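Ribosome-inactivating protein (Lychnis chalcedonica, PDB 2G5X) belongs to the plant ribosome-inactivating protein family and is present as a single chain. Local coordinates at residues W4-D9 with S139-F144. Numbering follows the deposited sequence.
Sequences WTVDSD and SLQTAF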
ATOM      1  N   TRP A   4      -3.465  -4.716  10.158  1.00  8.82           N
ATOM      2  CA  TRP A   4      -4.896  -4.535   9.962  1.00  7.66           C
ATOM      3  C   TRP A   4      -5.572  -5.857   9.644  1.00  7.16           C
ATOM      4  O   TRP A   4      -5.193  -6.552   8.699  1.00  6.59           O
ATOM      5  CB  TRP A   4      -5.185  -3.541   8.827  1.00  8.34           C
ATOM      6  CG  TRP A   4      -6.670  -3.277   8.624  1.00  8.42           C
ATOM      7  CD1 TRP A   4      -7.610  -3.090   9.602  1.00 10.35           C
ATOM      8  CD2 TRP A   4      -7.371  -3.172   7.375  1.00  8.82           C
ATOM      9  NE1 TRP A   4      -8.849  -2.880   9.041  1.00 10.51           N
ATOM     10  CE2 TRP A   4      -8.732  -2.925   7.678  1.00  9.67           C
ATOM     11  CE3 TRP A   4      -6.983  -3.260   6.032  1.00  8.66           C
ATOM     12  CZ2 TRP A   4      -9.707  -2.768   6.684  1.00  9.33           C
ATOM     13  CZ3 TRP A   4      -7.955  -3.104   5.040  1.00 10.07           C
ATOM     14  CH2 TRP A   4      -9.301  -2.861   5.374  1.00  9.26           C
ATOM     15  N   THR A   5      -6.554  -6.218  10.463  1.00  8.10           N
ATOM     16  CA  THR A   5      -7.316  -7.427  10.213  1.00  8.80           C
ATOM     17  C   THR A   5      -8.368  -6.915   9.234  1.00  8.73           C
ATOM     18  O   THR A   5      -9.228  -6.105   9.588  1.00 10.25           O
ATOM     19  CB  THR A   5      -7.966  -7.962  11.504  1.00 10.39           C
ATOM     20  OG1 THR A   5      -6.938  -8.412  12.394  1.00 12.89           O
ATOM     21  CG2 THR A   5      -8.899  -9.128  11.198  1.00 12.77           C
ATOM     22  N   VAL A   6      -8.267  -7.367   7.990  1.00  7.64           N
ATOM     23  CA  VAL A   6      -9.168  -6.931   6.931  1.00  8.11           C
ATOM     24  C   VAL A   6     -10.616  -7.254   7.280  1.00  7.64           C
ATOM     25  O   VAL A   6     -11.096  -8.364   7.037  1.00  7.19           O
ATOM     26  CB  VAL A   6      -8.772  -7.587   5.596  1.00  8.10           C
ATOM     27  CG1 VAL A   6      -9.629  -7.044   4.473  1.00  9.12           C
ATOM     28  CG2 VAL A   6      -7.288  -7.319   5.310  1.00  9.90           C
ATOM     29  N   ASP A   7     -11.300  -6.262   7.843  1.00  8.26           N
ATOM     30  CA  ASP A   7     -12.682  -6.408   8.285  1.00  9.56           C
ATOM     31  C   ASP A   7     -13.421  -5.069   8.162  1.00  9.15           C
ATOM     32  O   ASP A   7     -12.813  -4.038   7.873  1.00  8.23           O
ATOM     33  CB  ASP A   7     -12.681  -6.892   9.740  1.00 11.75           C
ATOM     34  CG  ASP A   7     -13.941  -7.639  10.116  1.00 13.47           C
ATOM     35  OD1 ASP A   7     -14.011  -8.116  11.270  1.00 16.42           O
ATOM     36  OD2 ASP A   7     -14.854  -7.754   9.270  1.00 14.70           O
ATOM     37  N   SER A   8     -14.728  -5.083   8.410  1.00 10.12           N
ATOM     38  CA  SER A   8     -15.556  -3.886   8.277  1.00 10.12           C
ATOM     39  C   SER A   8     -15.544  -2.865   9.416  1.00 11.43           C
ATOM     40  O   SER A   8     -16.450  -2.033   9.512  1.00 13.48           O
ATOM     41  CB  SER A   8     -17.000  -4.308   7.992  1.00 10.84           C
ATOM     42  OG  SER A   8     -17.473  -5.203   8.983  1.00 11.29           O
ATOM     43  N   ASP A   9     -14.520  -2.910  10.263  1.00 10.44           N
ATOM     44  CA  ASP A   9     -14.401  -1.972  11.381  1.00 11.07           C
ATOM     45  C   ASP A   9     -13.580  -0.768  10.909  1.00 10.64           C
ATOM     46  O   ASP A   9     -12.360  -0.835  10.842  1.00  9.92           O
ATOM     47  CB  ASP A   9     -13.713  -2.679  12.556  1.00 12.77           C
ATOM     48  CG  ASP A   9     -13.617  -1.812  13.801  1.00 14.83           C
ATOM     49  OD1 ASP A   9     -13.458  -2.389  14.899  1.00 15.44           O
ATOM     50  OD2 ASP A   9     -13.682  -0.568  13.693  1.00 14.43           O
ATOM     51  N   SER A 139     -13.480  -7.374  -1.378  1.00  6.81           N
ATOM     52  CA  SER A 139     -12.621  -7.480  -2.553  1.00  6.52           C
ATOM     53  C   SER A 139     -11.206  -7.879  -2.144  1.00  6.29           C
ATOM     54  O   SER A 139     -10.588  -8.753  -2.760  1.00  7.89           O
ATOM     55  CB  SER A 139     -12.585  -6.145  -3.301  1.00  8.95           C
ATOM     56  OG  SER A 139     -13.885  -5.749  -3.707  1.00 14.27           O
ATOM     57  N   LEU A 140     -10.691  -7.234  -1.102  1.00  5.77           N
ATOM     58  CA  LEU A 140      -9.349  -7.536  -0.626  1.00  6.16           C
ATOM     59  C   LEU A 140      -9.262  -8.946  -0.036  1.00  6.24           C
ATOM     60  O   LEU A 140      -8.270  -9.649  -0.246  1.00  6.25           O
ATOM     61  CB  LEU A 140      -8.910  -6.492   0.410  1.00  6.67           C
ATOM     62  CG  LEU A 140      -7.507  -6.671   0.992  1.00  5.01           C
ATOM     63  CD1 LEU A 140      -6.480  -6.803  -0.130  1.00  6.20           C
ATOM     64  CD2 LEU A 140      -7.181  -5.483   1.893  1.00  6.85           C
ATOM     65  N   GLN A 141     -10.293  -9.370   0.689  1.00  6.26           N
ATOM     66  CA  GLN A 141     -10.279 -10.714   1.271  1.00  6.31           C
ATOM     67  C   GLN A 141     -10.222 -11.773   0.170  1.00  5.95           C
ATOM     68  O   GLN A 141      -9.495 -12.760   0.283  1.00  7.37           O
ATOM     69  CB  GLN A 141     -11.520 -10.948   2.142  1.00  5.33           C
ATOM     70  CG  GLN A 141     -11.605 -10.057   3.378  1.00  6.54           C
ATOM     71  CD  GLN A 141     -12.889 -10.274   4.160  1.00  9.66           C
ATOM     72  OE1 GLN A 141     -13.898 -10.698   3.601  1.00 12.07           O
ATOM     73  NE2 GLN A 141     -12.862  -9.968   5.452  1.00  9.41           N
ATOM     74  N   THR A 142     -10.985 -11.556  -0.896  1.00  5.42           N
ATOM     75  CA  THR A 142     -11.020 -12.496  -2.012  1.00  6.51           C
ATOM     76  C   THR A 142      -9.668 -12.564  -2.715  1.00  6.08           C
ATOM     77  O   THR A 142      -9.173 -13.654  -3.026  1.00  6.14           O
ATOM     78  CB  THR A 142     -12.106 -12.102  -3.039  1.00  5.89           C
ATOM     79  OG1 THR A 142     -13.400 -12.212  -2.431  1.00 10.11           O
ATOM     80  CG2 THR A 142     -12.047 -13.010  -4.256  1.00  8.11           C
ATOM     81  N   ALA A 143      -9.066 -11.401  -2.956  1.00  6.90           N
ATOM     82  CA  ALA A 143      -7.771 -11.346  -3.632  1.00  6.72           C
ATOM     83  C   ALA A 143      -6.696 -12.014  -2.775  1.00  7.23           C
ATOM     84  O   ALA A 143      -5.815 -12.707  -3.283  1.00  6.96           O
ATOM     85  CB  ALA A 143      -7.396  -9.895  -3.924  1.00  7.62           C
ATOM     86  N   PHE A 144      -6.784 -11.796  -1.468  1.00  7.13           N
ATOM     87  CA  PHE A 144      -5.848 -12.368  -0.503  1.00  8.44           C
ATOM     88  C   PHE A 144      -5.893 -13.901  -0.590  1.00  8.50           C
ATOM     89  O   PHE A 144      -4.858 -14.565  -0.695  1.00  9.04           O
ATOM     90  CB  PHE A 144      -6.253 -11.887   0.900  1.00  7.29           C
ATOM     91  CG  PHE A 144      -5.299 -12.276   2.007  1.00  7.38           C
ATOM     92  CD1 PHE A 144      -4.721 -11.294   2.807  1.00  9.45           C
ATOM     93  CD2 PHE A 144      -5.041 -13.613   2.301  1.00  8.72           C
ATOM     94  CE1 PHE A 144      -3.905 -11.638   3.889  1.00  8.38           C
ATOM     95  CE2 PHE A 144      -4.227 -13.968   3.377  1.00  8.65           C
ATOM     96  CZ  PHE A 144      -3.661 -12.982   4.174  1.00  8.56           C
TER
HETATM   97  O   HOH W   1     -15.239  -9.427   7.141  1.00 17.50           O
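Gln-141 and Val-6 join helix 137-145 of the ribosome-inactivating protein fold to strand 3-5, outermost in the mixed six-stranded sheet, and to the loop leading to helix 10-25. Gln-141 CB leaves the helix. CG stands anti to the carbonyl carbon, beside the backbone N (chi1 -65°), which brings it against Val-6 CG1 at 3.8 Å. Beyond CG the chain is extended, and it runs past the valine in the opposite direction. CD lies 3.9 Å from Val-6 O. At the tip, NE2 donates to Val-6 O at 2.9 Å, with an N-H...O angle of 150°. The acceptor lies close to the amide plane, while the donor is tilted 30° from the carbonyl plane. NE2 also donates to a water at 3.0 Å. That water in turn donates to Asp-7 OD2 at 2.7 Å.

Next to this polar link the contact is apolar. Val-6 CG1 and CG2 both meet Leu-140 CD2, each at 3.9 Å, and the two side chains cross at about a right angle. The same CD2 approaches Trp-4 CZ3 obliquely at 4.0 Å. One face of the indole is covered by Val-6 CA, which sits over the ring centre. Phe-16 and Tyr-13 of helix 10-25 also meet this ring, and Ile-163 of helix 154-173 touches Leu-140.

Val-6 is held through its methyls, by Leu-140 and Gln-141 CG, and through its carbonyl, by Gln-141 NE2. One amide group serves both a backbone oxygen and, through water, a carboxylate. By donating one hydrogen to the carboxylate, the water probably becomes a better acceptor for NE2.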